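Local coordinates for putative HpcE protein (Mycolicibacterium smegmatis, PDB 6V77) that is of unknown function but belongs to the fumarylacetoacetate hydrolase family and holds a zinc ion, at residues V126-G131 with D235-G240. Sequence-based numbering, arbitrary orientation.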
ATOM      1  N   VAL B 126      -5.540  13.662  -3.827  1.00 19.99           N
ATOM      2  CA  VAL B 126      -6.972  13.442  -3.672  1.00 19.86           C
ATOM      3  C   VAL B 126      -7.174  12.461  -2.526  1.00 19.47           C
ATOM      4  O   VAL B 126      -6.476  11.443  -2.450  1.00 21.68           O
ATOM      5  CB  VAL B 126      -7.595  12.902  -4.975  1.00 20.72           C
ATOM      6  CG1 VAL B 126      -9.087  12.496  -4.751  1.00 21.23           C
ATOM      7  CG2 VAL B 126      -7.465  13.953  -6.093  1.00 21.23           C
ATOM      8  N   VAL B 127      -8.112  12.768  -1.627  1.00 19.57           N
ATOM      9  CA  VAL B 127      -8.441  11.886  -0.506  1.00 19.27           C
ATOM     10  C   VAL B 127      -9.893  11.474  -0.686  1.00 20.50           C
ATOM     11  O   VAL B 127     -10.757  12.336  -0.846  1.00 19.53           O
ATOM     12  CB  VAL B 127      -8.243  12.577   0.857  1.00 20.65           C
ATOM     13  CG1 VAL B 127      -8.613  11.633   2.000  1.00 22.00           C
ATOM     14  CG2 VAL B 127      -6.813  13.059   1.016  1.00 20.62           C
ATOM     15  N   MET B 128     -10.154  10.168  -0.670  1.00 19.82           N
ATOM     16  CA  MET B 128     -11.498   9.666  -0.911  1.00 22.65           C
ATOM     17  C   MET B 128     -12.394   9.874   0.303  1.00 20.11           C
ATOM     18  O   MET B 128     -11.968   9.683   1.445  1.00 20.21           O
ATOM     19  CB  MET B 128     -11.444   8.174  -1.256  1.00 20.45           C
ATOM     20  CG  MET B 128     -10.583   7.848  -2.490  1.00 19.15           C
ATOM     21  SD  MET B 128     -11.166   8.726  -3.966  1.00 23.58           S
ATOM     22  CE  MET B 128     -12.823   8.018  -4.200  1.00 20.14           C
ATOM     23  N   GLY B 129     -13.658  10.211   0.041  1.00 19.45           N
ATOM     24  CA  GLY B 129     -14.657  10.352   1.094  1.00 19.72           C
ATOM     25  C   GLY B 129     -15.696   9.241   1.040  1.00 25.87           C
ATOM     26  O   GLY B 129     -16.427   9.005   2.006  1.00 28.78           O
ATOM     27  N   ARG B 130     -15.789   8.575  -0.105  1.00 21.03           N
ATOM     28  CA  ARG B 130     -16.666   7.421  -0.286  1.00 19.62           C
ATOM     29  C   ARG B 130     -15.914   6.419  -1.141  1.00 25.93           C
ATOM     30  O   ARG B 130     -15.160   6.815  -2.031  1.00 24.66           O
ATOM     31  CB  ARG B 130     -17.961   7.817  -0.973  1.00 19.99           C
ATOM     32  CG  ARG B 130     -18.951   6.642  -1.114  1.00 22.04           C
ATOM     33  CD  ARG B 130     -20.191   7.075  -1.872  1.00 24.57           C
ATOM     34  NE  ARG B 130     -20.954   5.877  -2.238  1.00 32.04           N
ATOM     35  CZ  ARG B 130     -22.081   5.871  -2.944  1.00 37.62           C
ATOM     36  NH1 ARG B 130     -22.617   7.008  -3.378  1.00 33.78           N
ATOM     37  NH2 ARG B 130     -22.669   4.709  -3.215  1.00 37.79           N
ATOM     38  N   GLY B 131     -16.088   5.127  -0.858  1.00 25.20           N
ATOM     39  CA  GLY B 131     -15.353   4.091  -1.542  1.00 26.76           C
ATOM     40  C   GLY B 131     -16.206   3.333  -2.543  1.00 27.23           C
ATOM     41  O   GLY B 131     -17.344   3.699  -2.852  1.00 24.08           O
ATOM     42  N   ASP B 235      -8.572   6.688   1.360  1.00 18.40           N
ATOM     43  CA  ASP B 235      -7.482   6.367   0.437  1.00 18.78           C
ATOM     44  C   ASP B 235      -6.928   7.639  -0.203  1.00 19.78           C
ATOM     45  O   ASP B 235      -7.626   8.643  -0.360  1.00 19.85           O
ATOM     46  CB  ASP B 235      -7.949   5.429  -0.690  1.00 22.37           C
ATOM     47  CG  ASP B 235      -8.069   3.969  -0.255  1.00 23.09           C
ATOM     48  OD1 ASP B 235      -7.742   3.634   0.908  1.00 19.97           O
ATOM     49  OD2 ASP B 235      -8.514   3.162  -1.105  1.00 19.48           O
ATOM     50  N   VAL B 236      -5.665   7.560  -0.624  1.00 18.45           N
ATOM     51  CA  VAL B 236      -4.917   8.702  -1.145  1.00 19.06           C
ATOM     52  C   VAL B 236      -4.535   8.428  -2.593  1.00 20.29           C
ATOM     53  O   VAL B 236      -4.057   7.331  -2.914  1.00 21.51           O
ATOM     54  CB  VAL B 236      -3.662   8.970  -0.289  1.00 21.78           C
ATOM     55  CG1 VAL B 236      -2.654   9.877  -1.043  1.00 22.01           C
ATOM     56  CG2 VAL B 236      -4.069   9.613   1.021  1.00 23.21           C
ATOM     57  N   ILE B 237      -4.735   9.425  -3.460  1.00 19.71           N
ATOM     58  CA  ILE B 237      -4.270   9.364  -4.847  1.00 19.21           C
ATOM     59  C   ILE B 237      -3.312  10.523  -5.090  1.00 19.99           C
ATOM     60  O   ILE B 237      -3.704  11.692  -4.964  1.00 19.90           O
ATOM     61  CB  ILE B 237      -5.424   9.428  -5.859  1.00 18.92           C
ATOM     62  CG1 ILE B 237      -6.461   8.348  -5.582  1.00 19.44           C
ATOM     63  CG2 ILE B 237      -4.881   9.238  -7.277  1.00 19.20           C
ATOM     64  CD1 ILE B 237      -7.687   8.522  -6.490  1.00 20.09           C
ATOM     65  N   PHE B 238      -2.059  10.193  -5.427  1.00 19.41           N
ATOM     66  CA  PHE B 238      -1.094  11.150  -5.964  1.00 20.69           C
ATOM     67  C   PHE B 238      -1.318  11.198  -7.474  1.00 21.80           C
ATOM     68  O   PHE B 238      -1.037  10.216  -8.164  1.00 22.84           O
ATOM     69  CB  PHE B 238       0.320  10.677  -5.636  1.00 21.47           C
ATOM     70  CG  PHE B 238       0.779  11.027  -4.253  1.00 21.79           C
ATOM     71  CD1 PHE B 238       1.526  12.205  -4.047  1.00 20.31           C
ATOM     72  CD2 PHE B 238       0.512  10.199  -3.173  1.00 26.40           C
ATOM     73  CE1 PHE B 238       1.972  12.539  -2.775  1.00 24.84           C
ATOM     74  CE2 PHE B 238       0.955  10.531  -1.904  1.00 24.67           C
ATOM     75  CZ  PHE B 238       1.679  11.702  -1.706  1.00 23.93           C
ATOM     76  N   THR B 239      -1.854  12.316  -7.989  1.00 20.74           N
ATOM     77  CA  THR B 239      -2.454  12.293  -9.327  1.00 21.61           C
ATOM     78  C   THR B 239      -1.447  12.454 -10.458  1.00 24.47           C
ATOM     79  O   THR B 239      -1.846  12.365 -11.631  1.00 24.66           O
ATOM     80  CB  THR B 239      -3.539  13.372  -9.475  1.00 20.22           C
ATOM     81  OG1 THR B 239      -2.984  14.680  -9.232  1.00 22.61           O
ATOM     82  CG2 THR B 239      -4.705  13.100  -8.515  1.00 22.11           C
ATOM     83  N   GLY B 240      -0.170  12.669 -10.145  1.00 24.97           N
ATOM     84  CA  GLY B 240       0.846  12.847 -11.170  1.00 24.06           C
ATOM     85  C   GLY B 240       1.473  14.227 -11.132  1.00 22.14           C
ATOM     86  O   GLY B 240       0.920  15.135 -10.509  1.00 25.35           O
TER
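Val126 and Ile237 pack side by side at the apolar centre, with CB of Val126 4.2 Å from CB of Ile237. They face each other across an antiparallel pair of neighbouring strands, 118-128 and 236-238, in the large mixed sheet of this FAH-type fold. Helix 218-226 packs on their face: Val218 touches Val126, and Ile222 touches both Ile237 and Met128. With CG1 of Val126 anti to its backbone N (chi1 173°), CG2 lies beside that N and meets CG2 of Thr239 at 3.8 Å. These two side chains cross at about a right angle. The bend at chi2 of Met128 (-58°) helps set SD 4.3 Å from CD1 of Ile237. On the other face, CG2 of Val127 and CG2 of Val236 stand 4.4 Å apart, and strand 177-185 packs on both valines.

Val126 and Ile237 form a hydrogen-bonded pair, with N to O 2.9 Å in each direction. Val127 and Val236 form the following non-hydrogen-bonded pair. Further along, N of Met128 donates to O of Asp235 at 3.0 Å. The buried Asp235 carboxylate turns to other partners: its OD2 accepts from Tyr232 N and Gln71 NE2. At the opposite end the chain runs toward the zinc site. Gly240 N bonds to OE1 of the zinc ligand Glu123, and Thr239 OG1 is hydrogen-bonded to the carbonyl O of Leu124.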